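Local structure of phosphoinositol-specific phospholipase C (Pseudomonas sp., 5FYP) at residues D50-R55 with D119-W124; P113-L118 with L185-H190; C28-Y33 with V68-G73; S191-L196 with S212-G217. The protein probably cleaves the phosphodiester bond of phosphoinositide lipids in a calcium-dependent reaction. All coordinates share one frame; numbering follows the deposited sequence.

Contact 1 (D50-R55 with D119-W124). With CA (calcium ion), chain I.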
loop_
_atom_site.group_PDB
_atom_site.type_symbol
_atom_site.label_atom_id
_atom_site.label_comp_id
_atom_site.label_asym_id
_atom_site.label_seq_id
_atom_site.Cartn_x
_atom_site.Cartn_y
_atom_site.Cartn_z
ATOM N N ASP A 50 3.302 -0.540 -10.158
ATOM C CA ASP A 50 3.818 0.749 -10.620
ATOM C C ASP A 50 2.925 1.228 -11.753
ATOM O O ASP A 50 2.722 0.483 -12.733
ATOM C CB ASP A 50 5.248 0.617 -11.159
ATOM C CG ASP A 50 6.291 0.330 -10.087
ATOM O OD1 ASP A 50 5.984 0.393 -8.898
ATOM O OD2 ASP A 50 7.446 0.028 -10.481
ATOM N N PHE A 51 2.407 2.462 -11.648
ATOM C CA PHE A 51 1.418 2.884 -12.639
ATOM C C PHE A 51 1.739 4.234 -13.241
ATOM O O PHE A 51 2.172 5.179 -12.571
ATOM C CB PHE A 51 -0.012 2.786 -12.079
ATOM C CG PHE A 51 -0.385 3.821 -11.045
ATOM C CD1 PHE A 51 -0.042 3.703 -9.698
ATOM C CD2 PHE A 51 -1.174 4.907 -11.409
ATOM C CE1 PHE A 51 -0.450 4.639 -8.764
ATOM C CE2 PHE A 51 -1.604 5.828 -10.476
ATOM C CZ PHE A 51 -1.238 5.705 -9.161
ATOM N N TRP A 52 1.514 4.284 -14.546
ATOM C CA TRP A 52 1.896 5.399 -15.435
ATOM C C TRP A 52 0.662 5.960 -16.085
ATOM O O TRP A 52 -0.269 5.231 -16.466
ATOM C CB TRP A 52 2.861 4.882 -16.514
ATOM C CG TRP A 52 4.171 4.377 -15.977
ATOM C CD1 TRP A 52 4.420 3.182 -15.382
ATOM C CD2 TRP A 52 5.404 5.100 -15.941
ATOM N NE1 TRP A 52 5.727 3.130 -14.972
ATOM C CE2 TRP A 52 6.355 4.288 -15.308
ATOM C CE3 TRP A 52 5.788 6.363 -16.380
ATOM C CZ2 TRP A 52 7.665 4.705 -15.085
ATOM C CZ3 TRP A 52 7.088 6.778 -16.161
ATOM C CH2 TRP A 52 8.008 5.952 -15.513
ATOM N N ASP A 53 0.649 7.277 -16.257
ATOM C CA ASP A 53 -0.424 7.929 -17.002
ATOM C C ASP A 53 -0.319 7.682 -18.506
ATOM O O ASP A 53 -1.310 7.551 -19.212
ATOM C CB ASP A 53 -0.376 9.440 -16.753
ATOM C CG ASP A 53 -0.956 9.827 -15.407
ATOM O OD1 ASP A 53 -0.579 9.219 -14.382
ATOM O OD2 ASP A 53 -1.864 10.694 -15.388
ATOM N N GLN A 54 0.918 7.691 -19.006
ATOM C CA GLN A 54 1.190 7.681 -20.449
ATOM C C GLN A 54 1.752 6.316 -20.881
ATOM O O GLN A 54 2.267 5.559 -20.066
ATOM C CB GLN A 54 2.203 8.777 -20.802
ATOM C CG GLN A 54 1.892 10.174 -20.348
ATOM C CD GLN A 54 0.743 10.757 -21.081
ATOM O OE1 GLN A 54 0.375 10.301 -22.171
ATOM N NE2 GLN A 54 0.117 11.732 -20.468
ATOM N N ARG A 55 1.666 6.029 -22.175
ATOM C CA ARG A 55 2.211 4.787 -22.753
ATOM C C ARG A 55 3.720 4.802 -22.724
ATOM O O ARG A 55 4.356 3.766 -22.529
ATOM C CB ARG A 55 1.693 4.629 -24.188
ATOM C CG ARG A 55 2.138 3.344 -24.888
ATOM C CD ARG A 55 1.530 3.209 -26.280
ATOM N NE ARG A 55 0.095 2.928 -26.171
ATOM C CZ ARG A 55 -0.481 1.771 -25.770
ATOM N NH1 ARG A 55 0.244 0.686 -25.425
ATOM N NH2 ARG A 55 -1.824 1.687 -25.720
ATOM N N ASP A 119 2.334 2.519 -6.658
ATOM C CA ASP A 119 3.515 3.355 -6.786
ATOM C C ASP A 119 3.369 4.182 -8.073
ATOM O O ASP A 119 3.533 3.699 -9.187
ATOM C CB ASP A 119 4.759 2.486 -6.803
ATOM C CG ASP A 119 6.060 3.241 -6.686
ATOM O OD1 ASP A 119 6.008 4.468 -6.434
ATOM O OD2 ASP A 119 7.139 2.573 -6.832
ATOM N N LYS A 120 2.929 5.432 -7.881
ATOM C CA LYS A 120 2.596 6.319 -8.965
ATOM C C LYS A 120 3.874 6.890 -9.580
ATOM O O LYS A 120 4.718 7.384 -8.866
ATOM C CB LYS A 120 1.719 7.461 -8.453
ATOM C CG LYS A 120 1.130 8.294 -9.578
ATOM C CD LYS A 120 0.180 9.379 -9.096
ATOM C CE LYS A 120 -0.813 9.852 -10.104
ATOM N NZ LYS A 120 -0.337 9.978 -11.495
ATOM N N LYS A 121 3.966 6.857 -10.913
ATOM C CA LYS A 121 5.217 7.207 -11.607
ATOM C C LYS A 121 5.216 8.542 -12.333
ATOM O O LYS A 121 6.286 9.030 -12.684
ATOM C CB LYS A 121 5.618 6.074 -12.547
ATOM C CG LYS A 121 5.937 4.779 -11.800
ATOM C CD LYS A 121 7.156 4.877 -10.906
ATOM C CE LYS A 121 7.395 3.617 -10.109
ATOM N NZ LYS A 121 8.569 3.747 -9.207
ATOM N N GLN A 122 4.048 9.153 -12.537
ATOM C CA GLN A 122 3.919 10.468 -13.183
ATOM C C GLN A 122 3.024 11.338 -12.295
ATOM O O GLN A 122 2.535 10.911 -11.256
ATOM C CB GLN A 122 3.390 10.319 -14.606
ATOM C CG GLN A 122 4.392 9.592 -15.485
ATOM C CD GLN A 122 3.931 9.339 -16.882
ATOM O OE1 GLN A 122 2.915 8.698 -17.107
ATOM N NE2 GLN A 122 4.744 9.761 -17.838
ATOM N N GLY A 123 2.835 12.591 -12.702
ATOM C CA GLY A 123 1.980 13.500 -11.953
ATOM C C GLY A 123 0.505 13.284 -12.174
ATOM O O GLY A 123 0.110 12.438 -12.986
ATOM N N TRP A 124 -0.317 14.031 -11.436
ATOM C CA TRP A 124 -1.759 13.994 -11.633
ATOM C C TRP A 124 -2.108 14.791 -12.895
ATOM O O TRP A 124 -1.463 15.798 -13.197
ATOM C CB TRP A 124 -2.478 14.620 -10.435
ATOM C CG TRP A 124 -2.282 13.822 -9.208
ATOM C CD1 TRP A 124 -1.534 14.143 -8.117
ATOM C CD2 TRP A 124 -2.864 12.555 -8.920
ATOM N NE1 TRP A 124 -1.570 13.131 -7.198
ATOM C CE2 TRP A 124 -2.376 12.136 -7.681
ATOM C CE3 TRP A 124 -3.717 11.717 -9.632
ATOM C CZ2 TRP A 124 -2.743 10.902 -7.130
ATOM C CZ3 TRP A 124 -4.079 10.518 -9.082
ATOM C CH2 TRP A 124 -3.597 10.108 -7.846
HETATM CA CA CA I . 7.637 0.238 -7.283
HETATM O O HOH W 1 9.390 0.917 -8.806
HETATM O O HOH W 2 1.215 7.909 -12.882
HETATM O O HOH W 3 -2.798 10.558 -12.843
HETATM O O HOH W 4 9.658 0.386 -5.992
#
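Lys121 lays its CB over one face of the Trp52 indole, 3.4 Å from the centroid of the six-membered ring and 13° off the ring normal, which defines a CH-pi contact. Gln122 NE2 comes to the indole edge in the ring plane. The Phe51 ring receives Lys120 CA over one face at 3.9 Å from its centroid, and Lys120 CE rests on a face of Trp124 within its own segment. Two parallel bridges, Asp50 with Asp119 and Phe51 with Lys120, set this register. Beyond them, Gln122 OE1 accepts Gln54 N at 2.9 Å, in the carbonyl plane, and Asp53 N only weakly. Lys120 NZ makes a salt bridge to Asp53 OD1 (3.0 Å); Arg131 pairs with Asp53 OD2. Asp50 and Asp119 lie side by side, carboxylate planes 80° apart, and grip calcium through Asp50 OD1 (2.3 Å) and Asp119 OD2 (2.4 Å), with Asn27, Glu48 and two waters as further ligands. One water also bonds Asp50 OD2 and Lys121 NZ. The Lys121 chain bends at chi2 (-65°), turning CD off the indole, and CE passes Asp50. Tyr29 OH hydrogen-bonds Asp50 OD2, while Lys121 NZ binds Asp119 OD2 from above its plane. Calcium and this ammonium together probably offset the carboxylates' mutual repulsion.

Contact 2 (P113-L118 with L185-H190)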
loop_
_atom_site.group_PDB
_atom_site.type_symbol
_atom_site.label_atom_id
_atom_site.label_comp_id
_atom_site.label_asym_id
_atom_site.label_seq_id
_atom_site.Cartn_x
_atom_site.Cartn_y
_atom_site.Cartn_z
ATOM N N PRO A 113 -6.476 -9.343 5.311
ATOM C CA PRO A 113 -6.570 -8.147 4.486
ATOM C C PRO A 113 -5.416 -8.022 3.502
ATOM O O PRO A 113 -4.255 -8.261 3.866
ATOM C CB PRO A 113 -6.562 -7.011 5.506
ATOM C CG PRO A 113 -5.958 -7.618 6.744
ATOM C CD PRO A 113 -6.499 -9.023 6.739
ATOM N N ILE A 114 -5.753 -7.625 2.276
ATOM C CA ILE A 114 -4.750 -7.423 1.222
ATOM C C ILE A 114 -4.366 -5.951 1.175
ATOM O O ILE A 114 -5.248 -5.107 1.158
ATOM C CB ILE A 114 -5.296 -7.848 -0.132
ATOM C CG1 ILE A 114 -5.596 -9.341 -0.150
ATOM C CG2 ILE A 114 -4.349 -7.458 -1.265
ATOM C CD1 ILE A 114 -6.497 -9.768 -1.297
ATOM N N THR A 115 -3.074 -5.689 1.147
ATOM C CA THR A 115 -2.569 -4.334 1.008
ATOM C C THR A 115 -1.914 -4.214 -0.367
ATOM O O THR A 115 -1.050 -5.017 -0.725
ATOM C CB THR A 115 -1.580 -3.979 2.122
ATOM O OG1 THR A 115 -2.234 -4.098 3.383
ATOM C CG2 THR A 115 -1.077 -2.555 2.009
ATOM N N LEU A 116 -2.332 -3.217 -1.136
ATOM C CA LEU A 116 -1.790 -2.951 -2.480
ATOM C C LEU A 116 -1.072 -1.620 -2.478
ATOM O O LEU A 116 -1.683 -0.572 -2.274
ATOM C CB LEU A 116 -2.868 -2.904 -3.535
ATOM C CG LEU A 116 -3.738 -4.068 -3.758
ATOM C CD1 LEU A 116 -4.648 -3.825 -4.966
ATOM C CD2 LEU A 116 -2.925 -5.334 -3.976
ATOM N N ILE A 117 0.227 -1.683 -2.722
ATOM C CA ILE A 117 1.058 -0.488 -2.847
ATOM C C ILE A 117 0.975 -0.027 -4.297
ATOM O O ILE A 117 1.356 -0.727 -5.217
ATOM C CB ILE A 117 2.532 -0.815 -2.486
ATOM C CG1 ILE A 117 2.637 -1.509 -1.088
ATOM C CG2 ILE A 117 3.437 0.408 -2.621
ATOM C CD1 ILE A 117 2.076 -0.741 0.082
ATOM N N LEU A 118 0.413 1.166 -4.486
ATOM C CA LEU A 118 0.209 1.779 -5.789
ATOM C C LEU A 118 1.269 2.861 -5.937
ATOM O O LEU A 118 1.134 3.953 -5.379
ATOM C CB LEU A 118 -1.215 2.294 -5.909
ATOM C CG LEU A 118 -2.299 1.243 -5.624
ATOM C CD1 LEU A 118 -3.668 1.889 -5.672
ATOM C CD2 LEU A 118 -2.220 0.064 -6.555
ATOM N N LEU A 185 -6.758 -2.786 1.320
ATOM C CA LEU A 185 -6.198 -1.479 1.671
ATOM C C LEU A 185 -5.315 -1.013 0.535
ATOM O O LEU A 185 -4.430 -1.743 0.121
ATOM C CB LEU A 185 -5.354 -1.542 2.961
ATOM C CG LEU A 185 -6.100 -1.704 4.276
ATOM C CD1 LEU A 185 -6.734 -3.069 4.436
ATOM C CD2 LEU A 185 -5.176 -1.427 5.441
ATOM N N LEU A 186 -5.561 0.187 0.048
ATOM C CA LEU A 186 -4.794 0.770 -1.035
ATOM C C LEU A 186 -3.854 1.839 -0.479
ATOM O O LEU A 186 -4.271 2.637 0.363
ATOM C CB LEU A 186 -5.720 1.392 -2.050
ATOM C CG LEU A 186 -6.766 0.440 -2.621
ATOM C CD1 LEU A 186 -7.683 1.182 -3.566
ATOM C CD2 LEU A 186 -6.130 -0.762 -3.306
ATOM N N VAL A 187 -2.618 1.866 -0.996
ATOM C CA VAL A 187 -1.600 2.776 -0.471
ATOM C C VAL A 187 -0.978 3.507 -1.649
ATOM O O VAL A 187 -0.603 2.876 -2.630
ATOM C CB VAL A 187 -0.528 1.978 0.269
ATOM C CG1 VAL A 187 0.499 2.936 0.896
ATOM C CG2 VAL A 187 -1.146 1.063 1.332
ATOM N N LEU A 188 -0.839 4.815 -1.557
ATOM C CA LEU A 188 -0.211 5.621 -2.609
ATOM C C LEU A 188 1.241 5.921 -2.238
ATOM O O LEU A 188 1.532 6.405 -1.139
ATOM C CB LEU A 188 -0.971 6.928 -2.785
ATOM C CG LEU A 188 -0.514 7.814 -3.935
ATOM C CD1 LEU A 188 -0.737 7.131 -5.288
ATOM C CD2 LEU A 188 -1.216 9.149 -3.879
ATOM N N ASN A 189 2.145 5.624 -3.178
ATOM C CA ASN A 189 3.537 6.054 -3.100
ATOM C C ASN A 189 3.841 6.911 -4.332
ATOM O O ASN A 189 3.174 6.789 -5.372
ATOM C CB ASN A 189 4.526 4.877 -3.040
ATOM C CG ASN A 189 4.470 4.041 -1.779
ATOM O OD1 ASN A 189 3.841 4.363 -0.742
ATOM N ND2 ASN A 189 5.173 2.984 -1.826
ATOM N N HIS A 190 4.907 7.693 -4.233
ATOM C CA HIS A 190 5.466 8.466 -5.345
ATOM C C HIS A 190 6.856 8.898 -4.904
ATOM O O HIS A 190 7.116 8.985 -3.713
ATOM C CB HIS A 190 4.561 9.691 -5.662
ATOM C CG HIS A 190 4.884 10.407 -6.942
ATOM N ND1 HIS A 190 5.943 11.266 -7.073
ATOM C CD2 HIS A 190 4.281 10.357 -8.153
ATOM C CE1 HIS A 190 5.991 11.701 -8.306
ATOM N NE2 HIS A 190 4.999 11.157 -8.992
#
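Leu116 and Leu186 lie side by side pointing the same way, and Leu116 CD1 meets Leu186 CD2 at 3.8 Å. Ile117 and Val187 repeat this pairing on the other face of the sheet: a chi2 of -58° places Ile117 CD1 3.8 Å from Val187 CB. Thr115 adds its methyl, Thr115 CG2, which touches Val187 CG2 at 3.7 Å. The tightest part is the backbone between these pairs, where strands 114-118 and 185-189 run parallel at 22° with their axes 4.7 Å apart. Five N-H...O=C bonds join them, and Leu118 N to Val187 O, at 2.7 Å, is the shortest. Looser packing occurs where Pro113 CB reaches only 4.1 Å from Leu185 CD1, and between Leu118 CD1 and Leu186 CB at 4.2 Å. No solvent side exists, since every touching residue is buried. Helix 133-144 covers the face of Leu116, Leu118 and Leu186 through Val140, Phe136 and Phe144, while helix 193-203 takes Leu188. The Ile117 side chain is about 6 Å from the calcium ion, consistent with this face lining the interior of a TIM-like barrel. Chemically, five backbone bonds span the strands and the facing side chains are almost wholly apolar, so backbone hydrogen bonds and dispersion contacts, rather than charge, hold the two strands together.

Contact 3 (C28-Y33 with V68-G73)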
loop_
_atom_site.group_PDB
_atom_site.type_symbol
_atom_site.label_atom_id
_atom_site.label_comp_id
_atom_site.label_asym_id
_atom_site.label_seq_id
_atom_site.Cartn_x
_atom_site.Cartn_y
_atom_site.Cartn_z
ATOM N N CYS A 28 6.090 -6.863 -7.757
ATOM C CA CYS A 28 5.705 -8.206 -8.204
ATOM C C CYS A 28 4.776 -8.308 -9.389
ATOM O O CYS A 28 4.438 -9.414 -9.800
ATOM C CB CYS A 28 5.156 -9.047 -7.075
ATOM S SG CYS A 28 3.773 -8.330 -6.196
ATOM N N TYR A 29 4.381 -7.165 -9.933
ATOM C CA TYR A 29 3.734 -7.116 -11.244
ATOM C C TYR A 29 4.688 -7.416 -12.405
ATOM O O TYR A 29 4.244 -7.660 -13.531
ATOM C CB TYR A 29 3.111 -5.711 -11.448
ATOM C CG TYR A 29 4.140 -4.634 -11.631
ATOM C CD1 TYR A 29 4.703 -4.407 -12.881
ATOM C CD2 TYR A 29 4.655 -3.920 -10.562
ATOM C CE1 TYR A 29 5.730 -3.494 -13.038
ATOM C CE2 TYR A 29 5.679 -3.019 -10.720
ATOM C CZ TYR A 29 6.223 -2.824 -11.976
ATOM O OH TYR A 29 7.290 -1.967 -12.159
ATOM N N GLU A 30 5.983 -7.357 -12.173
ATOM C CA GLU A 30 6.946 -7.652 -13.223
ATOM C C GLU A 30 7.020 -9.155 -13.475
ATOM O O GLU A 30 7.051 -9.975 -12.551
ATOM C CB GLU A 30 8.334 -7.112 -12.913
ATOM C CG GLU A 30 8.407 -5.615 -12.775
ATOM C CD GLU A 30 9.828 -5.115 -12.676
ATOM O OE1 GLU A 30 10.591 -5.398 -13.624
ATOM O OE2 GLU A 30 10.176 -4.465 -11.682
ATOM N N LYS A 31 7.058 -9.497 -14.767
ATOM C CA LYS A 31 7.068 -10.894 -15.186
ATOM C C LYS A 31 8.203 -11.680 -14.558
ATOM O O LYS A 31 8.097 -12.880 -14.310
ATOM C CB LYS A 31 7.124 -10.978 -16.735
ATOM C CG LYS A 31 5.867 -10.483 -17.431
ATOM C CD LYS A 31 6.035 -10.494 -18.945
ATOM C CE LYS A 31 4.883 -9.825 -19.646
ATOM N NZ LYS A 31 5.018 -9.966 -21.108
ATOM N N GLN A 32 9.331 -11.013 -14.332
ATOM C CA GLN A 32 10.504 -11.677 -13.759
ATOM C C GLN A 32 10.329 -12.115 -12.312
ATOM O O GLN A 32 11.093 -12.946 -11.831
ATOM C CB GLN A 32 11.746 -10.742 -13.839
ATOM C CG GLN A 32 11.615 -9.428 -13.032
ATOM C CD GLN A 32 12.879 -8.607 -13.003
ATOM O OE1 GLN A 32 13.977 -9.164 -12.824
ATOM N NE2 GLN A 32 12.769 -7.305 -13.193
ATOM N N TYR A 33 9.345 -11.553 -11.604
ATOM C CA TYR A 33 9.174 -11.865 -10.179
ATOM C C TYR A 33 8.010 -12.808 -9.880
ATOM O O TYR A 33 7.952 -13.383 -8.800
ATOM C CB TYR A 33 9.015 -10.575 -9.340
ATOM C CG TYR A 33 10.158 -9.625 -9.481
ATOM C CD1 TYR A 33 11.467 -10.044 -9.308
ATOM C CD2 TYR A 33 9.948 -8.276 -9.751
ATOM C CE1 TYR A 33 12.524 -9.152 -9.465
ATOM C CE2 TYR A 33 10.966 -7.392 -9.936
ATOM C CZ TYR A 33 12.263 -7.824 -9.781
ATOM O OH TYR A 33 13.294 -6.945 -9.959
ATOM N N VAL A 68 0.496 -0.196 -16.427
ATOM C CA VAL A 68 1.354 -0.802 -15.406
ATOM C C VAL A 68 2.600 -1.349 -16.092
ATOM O O VAL A 68 2.520 -2.244 -16.939
ATOM C CB VAL A 68 0.628 -1.878 -14.595
ATOM C CG1 VAL A 68 1.583 -2.677 -13.725
ATOM C CG2 VAL A 68 -0.475 -1.255 -13.751
ATOM N N ARG A 69 3.748 -0.815 -15.668
ATOM C CA ARG A 69 5.069 -1.215 -16.166
ATOM C C ARG A 69 6.122 -0.611 -15.254
ATOM O O ARG A 69 5.817 0.313 -14.473
ATOM C CB ARG A 69 5.310 -0.740 -17.598
ATOM C CG ARG A 69 5.387 0.773 -17.734
ATOM C CD ARG A 69 5.731 1.168 -19.160
ATOM N NE ARG A 69 5.834 2.627 -19.302
ATOM C CZ ARG A 69 4.802 3.438 -19.436
ATOM N NH1 ARG A 69 3.570 2.961 -19.575
ATOM N NH2 ARG A 69 5.001 4.771 -19.424
ATOM N N HIS A 70 7.360 -1.062 -15.413
ATOM C CA HIS A 70 8.439 -0.540 -14.604
ATOM C C HIS A 70 9.086 0.723 -15.184
ATOM O O HIS A 70 9.263 1.707 -14.471
ATOM C CB HIS A 70 9.493 -1.612 -14.388
ATOM C CG HIS A 70 10.575 -1.223 -13.421
ATOM N ND1 HIS A 70 11.878 -1.058 -13.793
ATOM C CD2 HIS A 70 10.524 -0.884 -12.119
ATOM C CE1 HIS A 70 12.606 -0.711 -12.750
ATOM N NE2 HIS A 70 11.805 -0.583 -11.723
ATOM N N ASN A 71 9.449 0.665 -16.450
ATOM C CA ASN A 71 10.252 1.726 -17.041
ATOM C C ASN A 71 9.428 2.793 -17.746
ATOM O O ASN A 71 8.295 2.550 -18.084
ATOM C CB ASN A 71 11.254 1.118 -18.007
ATOM C CG ASN A 71 12.209 0.156 -17.316
ATOM O OD1 ASN A 71 12.318 -0.995 -17.694
ATOM N ND2 ASN A 71 12.825 0.606 -16.230
ATOM N N PRO A 72 10.002 4.001 -17.942
ATOM C CA PRO A 72 9.237 5.058 -18.615
ATOM C C PRO A 72 8.746 4.697 -19.992
ATOM O O PRO A 72 7.667 5.126 -20.376
ATOM C CB PRO A 72 10.222 6.228 -18.719
ATOM C CG PRO A 72 11.317 5.954 -17.771
ATOM C CD PRO A 72 11.261 4.494 -17.368
ATOM N N GLY A 73 9.533 3.929 -20.730
ATOM C CA GLY A 73 9.084 3.440 -22.065
ATOM C C GLY A 73 9.489 4.331 -23.276
ATOM O O GLY A 73 9.227 3.991 -24.475
#
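Tyr29 and His70 cross at about a right angle, the phenol oxygen coming in the plane of the imidazole at its edge. Tyr29 OH approaches His70 CB at 3.2 Å and His70 CD2 at 3.4 Å, so it sits against the flank of the histidine rather than over its face. The nearest point is the backbone, with His70 CA 3.1 Å from Tyr29 OH. No hydrogen bond links the two segments: His70 N lies close to the hydroxyl but at a poor angle, and the hydrogen bond of the phenol is with Asp50. A chi1 of 70° sets Tyr29 CG between the backbone N and the carbonyl carbon, where it is 3.8 Å from Val68 CG1. Next to it on the ring, Tyr29 CD1 meets Val68 CG1 at 3.7 Å, the two side chains crossing obliquely.

Glu30 treats the histidine differently. Glu30 OE2 lies over one face of the imidazole, 3.6 Å from His70 CD2, and the carboxylate and ring planes are only 16° apart, so the flat groups are nearly parallel. Glu30 OE1 is gripped by Gln32 NE2 at 2.9 Å from above the carboxylate plane, which helps to fix the rotation of the group; Glu30 OE2 has a weak hydrogen bond to Asn27, a calcium ligand. At the start of this segment, Cys28 is joined to Cys25 by a disulfide. Segment 68-73 leaves the end of strand 67-68, whereas 28-33 is a loop after strand 20-25, consistent with the C-terminal end of a TIM-like barrel. The Tyr29 side chain is about 5 Å from the calcium ion, and the contact forms a second shell to this metal site.

Contact 4 (S191-L196 with S212-G217); sequences SENQKL and SPVTNG
Asn193 holds the backbone of Val214 at two points, and these are the hydrogen bonds of the contact. Val214 N gives to Asn193 OD1 at 2.8 Å, in the carbonyl plane and on a lone pair, with an N-H...O angle of 140°. The return bond, Asn193 ND2 to Val214 O, is longer at 3.2 Å but nearly straight at 174°, again on a lone pair and within the amide plane. A chi1 of -69° sets Asn193 CG beside the backbone N, the two bonds fix the amide plane, and ND2 has a further acceptor in Ser226 O.

One apolar side-chain pair follows, Leu196 CD2 with Pro213 CB at 4.2 Å. Other van der Waals contacts set carbon against carbonyl oxygen. Asn193 crosses Pro213 at about a right angle, with Asn193 OD1 3.4 Å from Pro213 CB. Leu196 CD2 touches Ser212 O at 3.5 Å, while Val214 CG2 lies 3.9 Å from Ser191 O.

One salt bridge lies within 191-196: Lys195 NZ to Glu192 OE1, 2.8 Å. On the partner side Thr215 OG1 gives to Pro213 O. A neutral amide that both donates to and accepts from one residue fixes the rotation of its own plane and satisfies two backbone atoms, joining the two segments without charge.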
loop_
_atom_site.group_PDB
_atom_site.type_symbol
_atom_site.label_atom_id
_atom_site.label_comp_id
_atom_site.label_asym_id
_atom_site.label_seq_id
_atom_site.Cartn_x
_atom_site.Cartn_y
_atom_site.Cartn_z
ATOM N N SER A 191 7.743 9.177 -5.839
ATOM C CA SER A 191 9.055 9.704 -5.438
ATOM C C SER A 191 8.962 11.066 -4.754
ATOM O O SER A 191 9.830 11.419 -3.954
ATOM C CB SER A 191 9.986 9.779 -6.638
ATOM O OG SER A 191 9.596 10.779 -7.539
ATOM N N GLU A 192 7.919 11.821 -5.071
ATOM C CA GLU A 192 7.721 13.195 -4.562
ATOM C C GLU A 192 6.506 13.241 -3.655
ATOM O O GLU A 192 5.374 13.015 -4.105
ATOM C CB GLU A 192 7.500 14.160 -5.714
ATOM C CG GLU A 192 8.630 14.220 -6.699
ATOM C CD GLU A 192 8.243 14.943 -7.972
ATOM O OE1 GLU A 192 7.447 15.873 -7.927
ATOM O OE2 GLU A 192 8.790 14.617 -9.020
ATOM N N ASN A 193 6.744 13.587 -2.393
ATOM C CA ASN A 193 5.618 13.708 -1.472
ATOM C C ASN A 193 4.602 14.751 -1.925
ATOM O O ASN A 193 3.433 14.670 -1.513
ATOM C CB ASN A 193 6.116 14.033 -0.071
ATOM C CG ASN A 193 6.855 12.884 0.589
ATOM O OD1 ASN A 193 6.719 11.735 0.177
ATOM N ND2 ASN A 193 7.607 13.189 1.627
ATOM N N GLN A 194 5.008 15.726 -2.734
ATOM C CA GLN A 194 4.069 16.686 -3.285
ATOM C C GLN A 194 2.867 16.006 -3.959
ATOM O O GLN A 194 1.759 16.525 -3.858
ATOM C CB GLN A 194 4.795 17.579 -4.306
ATOM C CG GLN A 194 5.757 18.590 -3.740
ATOM C CD GLN A 194 7.141 18.086 -3.353
ATOM O OE1 GLN A 194 7.460 16.843 -3.344
ATOM N NE2 GLN A 194 7.992 19.047 -2.974
ATOM N N LYS A 195 3.088 14.889 -4.656
ATOM C CA LYS A 195 1.975 14.236 -5.332
ATOM C C LYS A 195 0.987 13.630 -4.349
ATOM O O LYS A 195 -0.210 13.568 -4.629
ATOM C CB LYS A 195 2.455 13.186 -6.343
ATOM C CG LYS A 195 2.778 13.724 -7.730
ATOM C CD LYS A 195 3.825 14.797 -7.793
ATOM C CE LYS A 195 4.161 15.157 -9.238
ATOM N NZ LYS A 195 5.113 16.273 -9.360
ATOM N N LEU A 196 1.480 13.172 -3.203
ATOM C CA LEU A 196 0.622 12.675 -2.141
ATOM C C LEU A 196 -0.153 13.831 -1.502
ATOM O O LEU A 196 -1.325 13.686 -1.168
ATOM C CB LEU A 196 1.433 11.917 -1.082
ATOM C CG LEU A 196 1.801 10.470 -1.425
ATOM C CD1 LEU A 196 2.350 10.205 -2.780
ATOM C CD2 LEU A 196 2.703 9.928 -0.354
ATOM N N SER A 212 1.298 7.406 1.801
ATOM C CA SER A 212 2.432 6.935 2.569
ATOM C C SER A 212 3.697 7.649 2.105
ATOM O O SER A 212 4.317 7.231 1.130
ATOM C CB SER A 212 2.580 5.432 2.434
ATOM O OG SER A 212 3.653 4.988 3.232
ATOM N N PRO A 213 4.028 8.768 2.751
ATOM C CA PRO A 213 5.133 9.591 2.236
ATOM C C PRO A 213 6.497 8.975 2.445
ATOM O O PRO A 213 6.738 8.227 3.395
ATOM C CB PRO A 213 4.990 10.891 3.030
ATOM C CG PRO A 213 4.315 10.485 4.291
ATOM C CD PRO A 213 3.344 9.408 3.879
ATOM N N VAL A 214 7.413 9.381 1.568
ATOM C CA VAL A 214 8.831 9.130 1.721
ATOM C C VAL A 214 9.256 9.755 3.050
ATOM O O VAL A 214 8.985 10.919 3.333
ATOM C CB VAL A 214 9.635 9.756 0.560
ATOM C CG1 VAL A 214 11.127 9.588 0.789
ATOM C CG2 VAL A 214 9.219 9.150 -0.780
ATOM N N THR A 215 9.946 8.944 3.872
ATOM C CA THR A 215 10.229 9.272 5.282
ATOM C C THR A 215 11.711 9.213 5.577
ATOM O O THR A 215 12.304 8.151 5.401
ATOM C CB THR A 215 9.434 8.293 6.135
ATOM O OG1 THR A 215 8.025 8.459 5.886
ATOM C CG2 THR A 215 9.673 8.456 7.634
ATOM N N ASN A 216 12.247 10.342 6.035
ATOM C CA ASN A 216 13.646 10.410 6.447
ATOM C C ASN A 216 13.886 11.309 7.651
ATOM O O ASN A 216 15.021 11.631 7.965
ATOM C CB ASN A 216 14.605 10.717 5.299
ATOM C CG ASN A 216 14.429 12.078 4.724
ATOM O OD1 ASN A 216 13.846 12.955 5.313
ATOM N ND2 ASN A 216 14.906 12.230 3.505
ATOM N N GLY A 217 12.820 11.668 8.364
ATOM C CA GLY A 217 12.928 12.467 9.578
ATOM C C GLY A 217 11.651 12.384 10.349
ATOM O O GLY A 217 10.607 11.932 9.826
#

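Contacts 1 and 2 share strand 114-120 and are stitched together where Lys120 N reaches Asn189 O at 2.9 Å, a probable hydrogen bond; their centres are 15 Å apart. Contact 3 adjoins contact 1 at the calcium site, Tyr29 OH lying 2.6 Å from Asp50 OD2, so its loops reach a metal ligand. Contact 4 continues contact 2, with Leu188 O 3.1 Å from Ser212 N and helix 193-203 following strand 184-189; it also meets contact 1, where Trp124 NE1 is 2.9 Å from Lys195 O. Contacts 3 and 4 do not touch, their nearest atoms being about 11 Å apart, and the Ser191 side chain of contact 4 is about 10 Å from the calcium ion.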